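Local coordinates for protein dextranase (PDB 6NZS) that catalyses the endohydrolysis of (1->6)-alpha-D-glucosidic linkages in dextran, at residues V334-Y339 and G362-Q367; Q367-E372 and A386-L391; N478-G483 and N504-A509; D508-L513 and Y550-E555; L522-N527 and G576-S581. All coordinates share one frame; numbering follows the deposited sequence.

Contact 1: residues V334-Y339 and G362-Q367; sequences VAEPPY and GSWYWQ
Gly-362 meets Glu-336 through its carbonyl: Glu-336 CA stands 3.3 Å from Gly-362 O in a CA-H...O contact, with 156° at the hydrogen. No direct hydrogen bond joins the two segments, and a water takes that role. It donates to Gly-362 O at 3.1 Å and to Pro-337 O at 2.8 Å, tying one carbonyl to the other, and accepts weakly from Tyr-365 N. Ser-363, the centre of an inverse gamma turn, lays OG 3.9 Å from CG of the Pro-337 ring, while the hydroxyl itself bonds to Asn-385 O and Gln-360 NE2. Trp-364 offers the edge of its indole, CD1 lying 4.1 Å from Glu-336 CG. Their polar ends converge outside the two segments on Ser-58, whose OG bonds to both Trp-364 NE1 and Glu-336 OE1; Glu-336 OE2 takes Ser-62. In Tyr-365, CG sits beside the backbone N (chi1 -66°), and CD2 comes 3.6 Å from Pro-337 O, which lies in the ring plane at its edge. The same CD2 is 4.0 Å from Pro-338 CA. Gln-367 ends the walk with its chain crossing the phenol of Tyr-339, the amide plane turned 74° from the ring and Gln-367 CD 3.7 Å from Tyr-339 CE1. The contact lies where two neighbouring strands of the parallel beta-helix, 325-335 and 351-361, run out into loops, joined by backbone bonds from Val-334 to Lys-359 and Val-361; strand 84-92 of the N-terminal Ig-like domain packs alongside, Trp-87 on Ala-335 and Met-85 on Trp-364.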
# COMPACT_ATOMS: atom_id res chain seq x y z
N VAL A 334 -1.56 -9.32 0.86
CA VAL A 334 -0.83 -9.34 2.12
C VAL A 334 -1.62 -8.51 3.12
O VAL A 334 -1.82 -7.31 2.93
CB VAL A 334 0.59 -8.77 1.93
CG1 VAL A 334 1.30 -8.63 3.28
CG2 VAL A 334 1.38 -9.68 0.98
N ALA A 335 -2.10 -9.16 4.19
CA ALA A 335 -2.98 -8.51 5.16
C ALA A 335 -2.30 -8.42 6.52
O ALA A 335 -1.56 -9.33 6.92
CB ALA A 335 -4.28 -9.30 5.31
N GLU A 336 -2.59 -7.34 7.23
CA GLU A 336 -2.21 -7.17 8.63
C GLU A 336 -0.74 -7.48 8.94
O GLU A 336 -0.44 -8.30 9.81
CB GLU A 336 -3.14 -7.97 9.54
CG GLU A 336 -4.03 -7.12 10.38
CD GLU A 336 -5.09 -7.92 11.10
OE1 GLU A 336 -6.26 -7.91 10.66
OE2 GLU A 336 -4.76 -8.53 12.12
N PRO A 337 0.19 -6.81 8.27
CA PRO A 337 1.61 -7.04 8.56
C PRO A 337 1.96 -6.51 9.94
O PRO A 337 1.42 -5.48 10.39
CB PRO A 337 2.32 -6.25 7.46
CG PRO A 337 1.36 -5.18 7.08
CD PRO A 337 0.00 -5.80 7.21
N PRO A 338 2.87 -7.19 10.66
CA PRO A 338 3.36 -6.67 11.94
C PRO A 338 4.55 -5.73 11.80
O PRO A 338 4.96 -5.11 12.80
CB PRO A 338 3.79 -7.95 12.66
CG PRO A 338 4.29 -8.83 11.55
CD PRO A 338 3.34 -8.56 10.39
N TYR A 339 5.11 -5.61 10.60
CA TYR A 339 6.31 -4.82 10.33
C TYR A 339 6.36 -4.57 8.82
O TYR A 339 5.32 -4.58 8.16
CB TYR A 339 7.54 -5.55 10.91
CG TYR A 339 8.76 -4.66 11.13
CD1 TYR A 339 8.72 -3.63 12.05
CD2 TYR A 339 9.93 -4.87 10.41
CE1 TYR A 339 9.83 -2.82 12.26
CE2 TYR A 339 11.05 -4.07 10.62
CZ TYR A 339 10.99 -3.05 11.55
OH TYR A 339 12.09 -2.24 11.77
N GLY A 362 -5.04 -3.71 5.55
CA GLY A 362 -4.96 -3.83 7.00
C GLY A 362 -3.64 -3.42 7.61
O GLY A 362 -3.16 -4.06 8.56
N SER A 363 -3.05 -2.33 7.11
CA SER A 363 -1.73 -1.88 7.57
C SER A 363 -1.89 -0.87 8.71
O SER A 363 -1.62 0.33 8.59
CB SER A 363 -0.94 -1.31 6.41
OG SER A 363 -0.64 -2.32 5.45
N TRP A 364 -2.34 -1.38 9.86
CA TRP A 364 -2.71 -0.51 10.97
C TRP A 364 -1.50 0.03 11.74
O TRP A 364 -1.51 1.19 12.16
CB TRP A 364 -3.65 -1.25 11.92
CG TRP A 364 -4.82 -1.86 11.22
CD1 TRP A 364 -5.03 -3.18 10.95
CD2 TRP A 364 -5.96 -1.16 10.69
NE1 TRP A 364 -6.23 -3.35 10.30
CE2 TRP A 364 -6.82 -2.13 10.12
CE3 TRP A 364 -6.33 0.19 10.65
CZ2 TRP A 364 -8.03 -1.79 9.52
CZ3 TRP A 364 -7.54 0.53 10.04
CH2 TRP A 364 -8.37 -0.45 9.49
N TYR A 365 -0.49 -0.81 11.96
CA TYR A 365 0.67 -0.40 12.74
C TYR A 365 1.55 0.55 11.94
O TYR A 365 1.56 0.53 10.71
CB TYR A 365 1.52 -1.64 13.06
CG TYR A 365 0.89 -2.67 13.97
CD1 TYR A 365 0.38 -2.31 15.23
CD2 TYR A 365 0.81 -4.00 13.58
CE1 TYR A 365 -0.19 -3.26 16.06
CE2 TYR A 365 0.24 -4.96 14.41
CZ TYR A 365 -0.26 -4.58 15.64
OH TYR A 365 -0.83 -5.54 16.47
N TRP A 366 2.32 1.38 12.65
CA TRP A 366 3.46 2.03 12.02
C TRP A 366 4.41 0.97 11.46
O TRP A 366 4.35 -0.21 11.81
CB TRP A 366 4.26 2.83 13.07
CG TRP A 366 3.61 4.09 13.52
CD1 TRP A 366 2.72 4.86 12.83
CD2 TRP A 366 3.78 4.73 14.80
NE1 TRP A 366 2.34 5.95 13.58
CE2 TRP A 366 2.98 5.89 14.79
CE3 TRP A 366 4.54 4.44 15.94
CZ2 TRP A 366 2.91 6.76 15.89
CZ3 TRP A 366 4.47 5.31 17.03
CH2 TRP A 366 3.66 6.45 16.99
N GLN A 367 5.32 1.42 10.59
CA GLN A 367 6.36 0.58 10.02
C GLN A 367 5.80 -0.53 9.14
O GLN A 367 6.47 -1.54 8.89
CB GLN A 367 7.32 0.03 11.09
CG GLN A 367 7.83 1.13 12.04
CD GLN A 367 8.87 0.63 13.02
OE1 GLN A 367 8.55 0.21 14.13
NE2 GLN A 367 10.13 0.67 12.60
O HOH W 1 -0.99 -4.02 10.71

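Contact 2: residues Q367-E372 and A386-L391; sequences QTDGIE and ANDDVL
Two successive turns of the right-handed parallel beta-helix meet here and bring three aspartates together, Asp-369, Asp-388 and Asp-389, consistent with the acidic active-site cluster of family 49 and related beta-helix hydrolases. Asp-369 and Asp-388 lie side by side and point the same way, their carboxylate planes 39° apart. Asp-369 OD1 is 3.2 Å from Asp-388 CB and 3.6 Å from Asp-388 OD1. The two oxygens of Asp-388 have separate donors: OD1 accepts Asp-389 N at 2.9 Å on its anti lone pair, and Asp-388 OD2 takes a weak bond from Gln-367 N at 3.1 Å. Asp-369 OD2 forms a salt bridge with Lys-392, and Asp-389 is gripped by Trp-418 NE1 and Gln-415 NE2. The backbones are fastened by Gly-370 N, which donates to Asp-389 O at 3.0 Å, in the carbonyl plane. In Thr-368, OG1 stands between the backbone N and the carbonyl carbon (chi1 49°), where it accepts Asn-387 N at 3.1 Å; it is also bonded to Tyr-365 O. Ala-386 CB lies 3.5 Å from Thr-368 O, and Ile-371 CG2 approaches Leu-391 CD2 at 4.4 Å. The segments lead from the turns into adjacent strands 371-372 and 391-392 of a parallel sheet; inside the coil, Ile-371 rests on Met-353 and Val-355 of strand 351-361 and on Phe-384 of strand 382-386.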
# COMPACT_ATOMS: atom_id res chain seq x y z
N GLN A 367 5.32 1.42 10.59
CA GLN A 367 6.36 0.58 10.02
C GLN A 367 5.80 -0.53 9.14
O GLN A 367 6.47 -1.54 8.89
CB GLN A 367 7.32 0.03 11.09
CG GLN A 367 7.83 1.13 12.04
CD GLN A 367 8.87 0.63 13.02
OE1 GLN A 367 8.55 0.21 14.13
NE2 GLN A 367 10.13 0.67 12.60
N THR A 368 4.58 -0.35 8.64
CA THR A 368 3.99 -1.28 7.68
C THR A 368 4.27 -0.80 6.26
O THR A 368 3.37 -0.59 5.45
CB THR A 368 2.50 -1.46 7.96
OG1 THR A 368 1.87 -0.18 8.12
CG2 THR A 368 2.33 -2.26 9.25
N ASP A 369 5.56 -0.63 5.98
CA ASP A 369 6.03 -0.10 4.70
C ASP A 369 5.46 -0.91 3.55
O ASP A 369 5.38 -2.15 3.62
CB ASP A 369 7.55 -0.23 4.60
CG ASP A 369 8.32 0.56 5.67
OD1 ASP A 369 7.76 0.95 6.72
OD2 ASP A 369 9.55 0.77 5.45
N GLY A 370 5.13 -0.21 2.46
CA GLY A 370 4.83 -0.83 1.19
C GLY A 370 6.06 -1.39 0.50
O GLY A 370 7.05 -1.74 1.15
N ILE A 371 6.05 -1.42 -0.78
CA ILE A 371 7.04 -2.24 -1.47
C ILE A 371 8.28 -1.42 -1.80
O ILE A 371 8.23 -0.22 -2.07
CB ILE A 371 6.42 -2.91 -2.71
CG1 ILE A 371 7.28 -4.09 -3.19
CG2 ILE A 371 6.21 -1.88 -3.82
CD1 ILE A 371 6.56 -5.03 -4.13
N GLU A 372 9.42 -2.11 -1.80
CA GLU A 372 10.67 -1.60 -2.33
C GLU A 372 11.01 -2.43 -3.56
O GLU A 372 11.24 -3.64 -3.45
CB GLU A 372 11.78 -1.70 -1.28
CG GLU A 372 13.13 -1.13 -1.73
CD GLU A 372 14.17 -1.09 -0.61
OE1 GLU A 372 13.78 -1.15 0.58
OE2 GLU A 372 15.38 -1.01 -0.94
N ALA A 386 -1.05 1.40 3.60
CA ALA A 386 0.20 1.39 4.36
C ALA A 386 0.20 2.54 5.36
O ALA A 386 -0.34 3.61 5.10
CB ALA A 386 1.44 1.49 3.44
N ASN A 387 0.83 2.29 6.52
CA ASN A 387 1.02 3.29 7.57
C ASN A 387 2.49 3.64 7.75
O ASN A 387 2.97 3.87 8.86
CB ASN A 387 0.38 2.85 8.89
CG ASN A 387 0.10 4.03 9.82
OD1 ASN A 387 0.13 5.18 9.41
ND2 ASN A 387 -0.17 3.73 11.09
N ASP A 388 3.21 3.68 6.64
CA ASP A 388 4.58 4.15 6.56
C ASP A 388 4.85 4.44 5.09
O ASP A 388 3.91 4.47 4.29
CB ASP A 388 5.55 3.15 7.20
CG ASP A 388 6.67 3.84 7.95
OD1 ASP A 388 7.46 4.53 7.28
OD2 ASP A 388 6.74 3.74 9.20
N ASP A 389 6.12 4.67 4.73
CA ASP A 389 6.50 4.86 3.33
C ASP A 389 5.79 3.84 2.47
O ASP A 389 5.87 2.64 2.73
CB ASP A 389 8.01 4.61 3.17
CG ASP A 389 8.87 5.59 3.93
OD1 ASP A 389 8.50 6.77 4.03
OD2 ASP A 389 9.95 5.16 4.42
N VAL A 390 5.09 4.31 1.43
CA VAL A 390 4.29 3.39 0.62
C VAL A 390 5.09 2.86 -0.56
O VAL A 390 5.19 1.64 -0.76
CB VAL A 390 2.97 4.03 0.13
CG1 VAL A 390 2.11 2.96 -0.56
CG2 VAL A 390 2.20 4.69 1.28
N LEU A 391 5.61 3.76 -1.38
CA LEU A 391 6.44 3.40 -2.52
C LEU A 391 7.86 3.85 -2.21
O LEU A 391 8.16 5.05 -2.23
CB LEU A 391 5.92 4.05 -3.80
CG LEU A 391 4.50 3.63 -4.20
CD1 LEU A 391 4.10 4.32 -5.49
CD2 LEU A 391 4.39 2.11 -4.33

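Contact 3: residues N478-G483 and N504-A509; sequences NITVEG and NLNIDA
Leu-505 CD1 lies 3.9 Å from Ile-479 CB and 4.1 Å from Val-481 CG2, forming the inward-facing apolar row of two adjacent rungs of the parallel beta-helix. Ile-507 extends the row, side by side with Val-481, and both it and Leu-505 also touch Tyr-550 of the next strand. Strands 478-482 and 504-507 run parallel, 4° apart: Ile-479 N donates to Asn-504 O, Asn-506 N to Ile-479 O, Val-481 N to Asn-506 O and Asp-508 N to Val-481 O. On the outward face Asn-506 holds CG between the backbone N and the carbonyl carbon (chi1 62°). From there ND2 donates to Thr-480 OG1 at 3.0 Å and back to Asn-504 O at 3.1 Å. Asn-504 O thus has two donors, Ile-479 N and Asn-506 ND2, reaching it from opposite faces of its plane. At the start of the strands, Asn-504 ND2 gives a bond to Asn-478 OD1 at 3.1 Å, while Asn-478 ND2 bonds to Asn-430 OD1 on the preceding rung, strand 423-435. Where both segments turn a corner, at Gly-483 and Asp-508, a water bridges Glu-482 OE1, also bonded to Ser-119 OG, and Asp-508 OD2; that same Asp-508 OD2 accepts Gly-483 N at 2.8 Å, the donor lying above the carboxylate plane.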
# COMPACT_ATOMS: atom_id res chain seq x y z
N ASN A 478 0.83 11.67 -13.35
CA ASN A 478 -0.53 11.40 -12.89
C ASN A 478 -0.51 10.87 -11.46
O ASN A 478 -0.36 9.67 -11.24
CB ASN A 478 -1.31 10.49 -13.84
CG ASN A 478 -1.35 11.03 -15.25
OD1 ASN A 478 -1.32 12.24 -15.46
ND2 ASN A 478 -1.41 10.14 -16.23
N ILE A 479 -0.61 11.77 -10.49
CA ILE A 479 -0.78 11.42 -9.09
C ILE A 479 -2.05 12.13 -8.65
O ILE A 479 -2.05 13.34 -8.40
CB ILE A 479 0.40 11.83 -8.22
CG1 ILE A 479 1.73 11.30 -8.77
CG2 ILE A 479 0.17 11.32 -6.80
CD1 ILE A 479 2.95 11.82 -8.00
N THR A 480 -3.15 11.38 -8.57
CA THR A 480 -4.44 11.94 -8.21
C THR A 480 -4.67 11.73 -6.73
O THR A 480 -4.66 10.59 -6.25
CB THR A 480 -5.52 11.24 -9.04
OG1 THR A 480 -5.31 11.53 -10.43
CG2 THR A 480 -6.91 11.71 -8.63
N VAL A 481 -4.83 12.82 -5.99
CA VAL A 481 -5.02 12.78 -4.54
C VAL A 481 -6.44 13.24 -4.25
O VAL A 481 -6.80 14.40 -4.51
CB VAL A 481 -3.99 13.64 -3.81
CG1 VAL A 481 -4.18 13.53 -2.30
CG2 VAL A 481 -2.57 13.23 -4.22
N GLU A 482 -7.26 12.33 -3.75
CA GLU A 482 -8.68 12.60 -3.57
C GLU A 482 -8.97 13.06 -2.14
O GLU A 482 -8.34 12.59 -1.19
CB GLU A 482 -9.51 11.36 -3.91
CG GLU A 482 -9.25 10.86 -5.34
CD GLU A 482 -10.44 10.14 -5.94
OE1 GLU A 482 -11.60 10.51 -5.65
OE2 GLU A 482 -10.21 9.21 -6.74
N GLY A 483 -9.92 13.98 -2.01
CA GLY A 483 -10.17 14.58 -0.70
C GLY A 483 -9.02 15.48 -0.25
O GLY A 483 -8.20 15.96 -1.05
N ASN A 504 1.02 16.39 -13.41
CA ASN A 504 -0.36 16.12 -13.02
C ASN A 504 -0.47 15.53 -11.61
O ASN A 504 -1.21 14.56 -11.37
CB ASN A 504 -1.13 15.28 -14.05
CG ASN A 504 -2.63 15.25 -13.77
OD1 ASN A 504 -3.19 16.20 -13.19
ND2 ASN A 504 -3.29 14.16 -14.14
N LEU A 505 0.27 16.11 -10.67
CA LEU A 505 -0.07 15.95 -9.26
C LEU A 505 -1.29 16.82 -9.03
O LEU A 505 -1.20 18.05 -9.00
CB LEU A 505 1.09 16.41 -8.38
CG LEU A 505 0.77 16.53 -6.88
CD1 LEU A 505 0.32 15.19 -6.32
CD2 LEU A 505 1.94 17.09 -6.10
N ASN A 506 -2.46 16.19 -8.92
CA ASN A 506 -3.72 16.90 -8.77
C ASN A 506 -4.31 16.56 -7.41
O ASN A 506 -4.61 15.40 -7.12
CB ASN A 506 -4.69 16.62 -9.93
CG ASN A 506 -5.09 15.17 -10.04
OD1 ASN A 506 -6.18 14.79 -9.61
ND2 ASN A 506 -4.24 14.36 -10.68
N ILE A 507 -4.41 17.57 -6.56
CA ILE A 507 -4.87 17.43 -5.18
C ILE A 507 -6.24 18.08 -5.07
O ILE A 507 -6.43 19.22 -5.50
CB ILE A 507 -3.86 18.07 -4.21
CG1 ILE A 507 -2.52 17.32 -4.28
CG2 ILE A 507 -4.40 18.09 -2.78
CD1 ILE A 507 -1.40 18.00 -3.49
N ASP A 508 -7.21 17.36 -4.50
CA ASP A 508 -8.56 17.92 -4.39
C ASP A 508 -8.57 19.16 -3.49
O ASP A 508 -9.18 20.18 -3.83
CB ASP A 508 -9.53 16.88 -3.82
CG ASP A 508 -10.07 15.94 -4.87
OD1 ASP A 508 -9.75 16.11 -6.06
OD2 ASP A 508 -10.82 15.02 -4.48
N ALA A 509 -7.94 19.07 -2.32
CA ALA A 509 -8.05 20.14 -1.34
C ALA A 509 -6.95 19.97 -0.30
O ALA A 509 -6.43 18.87 -0.10
CB ALA A 509 -9.42 20.10 -0.63
O HOH W 2 -11.98 13.31 -6.19

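Contact 4: residues D508-L513 and Y550-E555; sequences DAWNGL and YSVGGE
Val-552 and Trp-510 make the main contact, a CH-pi interaction in which CG1 of the valine lies 4.0 Å from the centroid of the five-membered ring of Trp-510, over its face and 23° off the normal. The methyl is offset toward the rim, so its closest ring atom is Trp-510 NE1, 3.6 Å from Val-552 CG1. Apolar packing continues with the second methyl, as Val-552 CG2 approaches Trp-510 CZ2 at 3.6 Å. The indole is brought there with CG beside the backbone N (chi1 -59°). Polar edge contact comes from Tyr-550, whose side chain crosses that of the tryptophan at about a right angle: its OH lies in the indole plane, 3.3 Å from Trp-510 CZ2 and 3.4 Å from Trp-510 CH2. The two polar groups are satisfied by consecutive carbonyls of one loop, Tyr-550 OH by Gly-570 O and Trp-510 NE1 by Leu-569 O, which fixes both rings against the same piece of chain. Within the segments, the side-chain Asn-511 OD1 accepts Leu-513 N in an Asx turn, and the backbones of Val-552 and Glu-555 exchange two bonds, Val-552 N to Glu-555 O at 3.1 Å and Glu-555 N to Val-552 O at 3.0 Å. With Gly-553 and Gly-554 at the corner positions, both at positive phi, the latter segment is a two-residue beta hairpin closed by a type I' turn.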
# COMPACT_ATOMS: atom_id res chain seq x y z
N ASP A 508 -7.21 17.36 -4.50
CA ASP A 508 -8.56 17.92 -4.39
C ASP A 508 -8.57 19.16 -3.49
O ASP A 508 -9.18 20.18 -3.83
CB ASP A 508 -9.53 16.88 -3.82
CG ASP A 508 -10.07 15.94 -4.87
OD1 ASP A 508 -9.75 16.11 -6.06
OD2 ASP A 508 -10.82 15.02 -4.48
N ALA A 509 -7.94 19.07 -2.32
CA ALA A 509 -8.05 20.14 -1.34
C ALA A 509 -6.95 19.97 -0.30
O ALA A 509 -6.43 18.87 -0.10
CB ALA A 509 -9.42 20.10 -0.63
N TRP A 510 -6.61 21.08 0.35
CA TRP A 510 -5.81 20.98 1.56
C TRP A 510 -6.72 20.73 2.76
O TRP A 510 -7.92 21.03 2.74
CB TRP A 510 -5.03 22.28 1.82
CG TRP A 510 -4.10 22.66 0.72
CD1 TRP A 510 -4.11 23.84 0.02
CD2 TRP A 510 -3.01 21.89 0.20
NE1 TRP A 510 -3.10 23.83 -0.92
CE2 TRP A 510 -2.41 22.65 -0.83
CE3 TRP A 510 -2.49 20.62 0.49
CZ2 TRP A 510 -1.32 22.18 -1.57
CZ3 TRP A 510 -1.40 20.16 -0.24
CH2 TRP A 510 -0.83 20.94 -1.26
N ASN A 511 -6.14 20.18 3.82
CA ASN A 511 -6.88 19.92 5.04
C ASN A 511 -6.99 21.19 5.90
O ASN A 511 -6.62 22.29 5.48
CB ASN A 511 -6.29 18.71 5.77
CG ASN A 511 -4.88 18.96 6.29
OD1 ASN A 511 -4.46 20.10 6.52
ND2 ASN A 511 -4.13 17.88 6.49
N GLY A 512 -7.52 21.04 7.11
CA GLY A 512 -7.77 22.17 7.98
C GLY A 512 -6.61 22.66 8.83
O GLY A 512 -6.81 23.53 9.70
N LEU A 513 -5.40 22.16 8.63
CA LEU A 513 -4.25 22.63 9.38
C LEU A 513 -3.90 24.06 8.97
O LEU A 513 -4.38 24.57 7.95
CB LEU A 513 -3.05 21.73 9.09
CG LEU A 513 -3.20 20.27 9.52
CD1 LEU A 513 -2.04 19.46 9.01
CD2 LEU A 513 -3.31 20.18 11.04
N TYR A 550 0.76 20.80 -11.65
CA TYR A 550 0.45 20.65 -10.23
C TYR A 550 -0.78 21.49 -9.94
O TYR A 550 -0.81 22.68 -10.26
CB TYR A 550 1.66 21.14 -9.42
CG TYR A 550 1.46 21.39 -7.94
CD1 TYR A 550 0.60 20.62 -7.17
CD2 TYR A 550 2.17 22.41 -7.31
CE1 TYR A 550 0.44 20.85 -5.82
CE2 TYR A 550 2.02 22.66 -5.96
CZ TYR A 550 1.15 21.88 -5.22
OH TYR A 550 1.00 22.14 -3.88
N SER A 551 -1.83 20.87 -9.41
CA SER A 551 -3.08 21.59 -9.21
C SER A 551 -3.67 21.28 -7.84
O SER A 551 -3.48 20.18 -7.29
CB SER A 551 -4.12 21.28 -10.30
OG SER A 551 -4.58 19.94 -10.24
N VAL A 552 -4.38 22.26 -7.29
CA VAL A 552 -5.14 22.12 -6.05
C VAL A 552 -6.54 22.64 -6.33
O VAL A 552 -6.70 23.76 -6.82
CB VAL A 552 -4.50 22.92 -4.90
CG1 VAL A 552 -5.23 22.61 -3.61
CG2 VAL A 552 -3.00 22.61 -4.77
N GLY A 553 -7.54 21.81 -6.04
CA GLY A 553 -8.92 22.22 -6.29
C GLY A 553 -9.20 22.55 -7.74
O GLY A 553 -10.10 23.35 -8.03
N GLY A 554 -8.44 21.95 -8.66
CA GLY A 554 -8.60 22.20 -10.08
C GLY A 554 -7.80 23.36 -10.64
O GLY A 554 -7.76 23.52 -11.86
N GLU A 555 -7.16 24.16 -9.79
CA GLU A 555 -6.41 25.33 -10.24
C GLU A 555 -4.94 24.96 -10.35
O GLU A 555 -4.33 24.52 -9.37
CB GLU A 555 -6.60 26.49 -9.27
CG GLU A 555 -5.78 27.72 -9.62
CD GLU A 555 -6.05 28.91 -8.70
OE1 GLU A 555 -7.21 29.08 -8.25
OE2 GLU A 555 -5.11 29.67 -8.44

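Contact 5: residues L522-N527 and G576-S581; sequences LKRYTN and GENWNS
Asn-578 reaches Leu-522 and Arg-524 with the two ends of one amide. Its CG stands beside the backbone N (chi1 -60°), and from there ND2 donates to Leu-522 O at 3.0 Å; the acceptor lies in the amide plane, whereas the donor stands well above the plane of the Leu-522 carbonyl. OD1 lies at the guanidinium edge, near its plane, and takes a weak bond from Arg-524 NE at 3.2 Å; the amide and guanidinium planes are 76° apart. The arginine gets there by a bend: its chain is extended as far as CD and then folds at chi3 (-68°), turning NE toward the asparagine. The leucine touches more lightly, Leu-522 CD2 lying 4.2 Å from Asn-578 CB. Strand 521-524 is an outermost strand of a parallel sheet of the beta-helix, and the short 3-10 segment 576-581 packs against it just before strand 582-585. Glu-577 projects from that segment with its chain extended beyond CG, and the glutamate and arginine side chains cross at a slant, in a salt bridge, Arg-524 NH2 to Glu-577 OE2 at 3.5 Å. OE2 has a second cation, Lys-532 NZ, and Arg-524 NH1 bonds to Val-533 O. Between the segments a water accepts from Arg-524 N at 2.8 Å and from Asn-578 ND2 at 3.0 Å, and donates to Glu-577 OE2 at 2.7 Å. Lys-523, whose CB points away from the 3-10 segment, has a salt bridge from NZ to Asp-575 OD1.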
# COMPACT_ATOMS: atom_id res chain seq x y z
N LEU A 522 12.14 22.31 -0.36
CA LEU A 522 13.22 21.86 -1.24
C LEU A 522 14.50 22.45 -0.66
O LEU A 522 14.70 23.67 -0.72
CB LEU A 522 13.00 22.37 -2.66
CG LEU A 522 14.05 21.98 -3.70
CD1 LEU A 522 14.09 20.46 -3.92
CD2 LEU A 522 13.76 22.68 -5.00
N LYS A 523 15.35 21.60 -0.07
CA LYS A 523 16.50 22.06 0.69
C LYS A 523 17.71 21.21 0.33
O LYS A 523 17.58 20.00 0.13
CB LYS A 523 16.25 21.93 2.20
CG LYS A 523 15.08 22.77 2.71
CD LYS A 523 14.98 22.72 4.23
CE LYS A 523 13.85 23.60 4.73
NZ LYS A 523 14.18 25.05 4.57
N ARG A 524 18.88 21.85 0.27
CA ARG A 524 20.14 21.17 -0.03
C ARG A 524 20.91 20.97 1.27
O ARG A 524 21.30 21.95 1.92
CB ARG A 524 20.97 21.99 -1.02
CG ARG A 524 20.26 22.25 -2.34
CD ARG A 524 21.17 22.86 -3.39
NE ARG A 524 21.57 24.23 -3.06
CZ ARG A 524 22.83 24.66 -3.08
NH1 ARG A 524 23.82 23.84 -3.39
NH2 ARG A 524 23.10 25.93 -2.78
N TYR A 525 21.13 19.72 1.64
CA TYR A 525 21.92 19.41 2.82
C TYR A 525 23.40 19.31 2.44
O TYR A 525 23.77 19.35 1.26
CB TYR A 525 21.40 18.14 3.51
CG TYR A 525 20.14 18.36 4.34
CD1 TYR A 525 19.43 19.55 4.26
CD2 TYR A 525 19.69 17.39 5.22
CE1 TYR A 525 18.29 19.76 5.03
CE2 TYR A 525 18.55 17.59 6.00
CZ TYR A 525 17.86 18.78 5.89
OH TYR A 525 16.73 18.99 6.66
N THR A 526 24.27 19.20 3.45
CA THR A 526 25.71 19.13 3.25
C THR A 526 26.27 17.83 3.81
O THR A 526 25.60 17.09 4.52
CB THR A 526 26.44 20.30 3.94
OG1 THR A 526 26.51 20.06 5.36
CG2 THR A 526 25.73 21.62 3.70
N ASN A 527 27.54 17.58 3.50
CA ASN A 527 28.30 16.56 4.21
C ASN A 527 28.87 17.18 5.49
O ASN A 527 28.72 18.38 5.72
CB ASN A 527 29.36 15.94 3.29
CG ASN A 527 30.39 16.95 2.80
OD1 ASN A 527 30.53 18.05 3.33
ND2 ASN A 527 31.13 16.56 1.76
N GLY A 576 14.85 29.94 -1.06
CA GLY A 576 15.08 30.96 -2.07
C GLY A 576 16.33 30.71 -2.90
O GLY A 576 16.34 31.01 -4.09
N GLU A 577 17.36 30.13 -2.29
CA GLU A 577 18.59 29.84 -3.04
C GLU A 577 18.36 28.83 -4.15
O GLU A 577 19.19 28.71 -5.06
CB GLU A 577 19.71 29.36 -2.11
CG GLU A 577 19.56 27.95 -1.57
CD GLU A 577 20.75 27.50 -0.74
OE1 GLU A 577 21.69 28.32 -0.56
OE2 GLU A 577 20.77 26.35 -0.27
N ASN A 578 17.24 28.10 -4.12
CA ASN A 578 16.94 27.09 -5.13
C ASN A 578 15.95 27.57 -6.17
O ASN A 578 15.44 26.75 -6.95
CB ASN A 578 16.43 25.82 -4.45
CG ASN A 578 17.44 25.23 -3.50
OD1 ASN A 578 18.65 25.29 -3.75
ND2 ASN A 578 16.98 24.68 -2.39
N TRP A 579 15.69 28.88 -6.23
CA TRP A 579 14.72 29.44 -7.17
C TRP A 579 14.92 28.92 -8.59
O TRP A 579 13.95 28.52 -9.25
CB TRP A 579 14.81 30.97 -7.16
CG TRP A 579 13.88 31.63 -8.12
CD1 TRP A 579 14.19 32.18 -9.33
CD2 TRP A 579 12.47 31.82 -7.95
NE1 TRP A 579 13.06 32.69 -9.93
CE2 TRP A 579 11.99 32.49 -9.10
CE3 TRP A 579 11.56 31.49 -6.94
CZ2 TRP A 579 10.65 32.83 -9.25
CZ3 TRP A 579 10.24 31.83 -7.09
CH2 TRP A 579 9.79 32.49 -8.24
N ASN A 580 16.16 28.89 -9.07
CA ASN A 580 16.37 28.49 -10.45
C ASN A 580 16.43 26.97 -10.63
O ASN A 580 16.62 26.50 -11.76
CB ASN A 580 17.60 29.18 -11.03
CG ASN A 580 17.34 30.63 -11.33
OD1 ASN A 580 16.29 30.97 -11.87
ND2 ASN A 580 18.27 31.50 -10.96
N SER A 581 16.26 26.21 -9.56
CA SER A 581 16.27 24.76 -9.60
C SER A 581 14.87 24.15 -9.62
O SER A 581 14.75 22.93 -9.50
CB SER A 581 17.06 24.20 -8.42
OG SER A 581 18.46 24.44 -8.60
O HOH W 3 18.71 24.66 0.12

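Overall arrangement
Contacts 1 and 2 follow directly along the chain, share Gln-367 and have centres 9 Å apart; Trp-364 O and Asn-387 ND2, 3.1 Å apart, probably form a hydrogen bond between them. Contact 2 holds the acidic cluster that probably marks the active site, and contact 1 joins the turn that carries 367-372 to the one before it. Contacts 3 and 4, centres 8 Å apart, share Asp-508 and Ala-509 and are joined by a probable bond from Ile-507 N to Ser-551 O at 2.9 Å. Their centres lie about 20 and 24 Å from that of contact 2. Contact 5 is remote, 27 Å centre to centre from contact 2, yet both touch one parallel sheet, at its outermost strands 371-372 and 521-524.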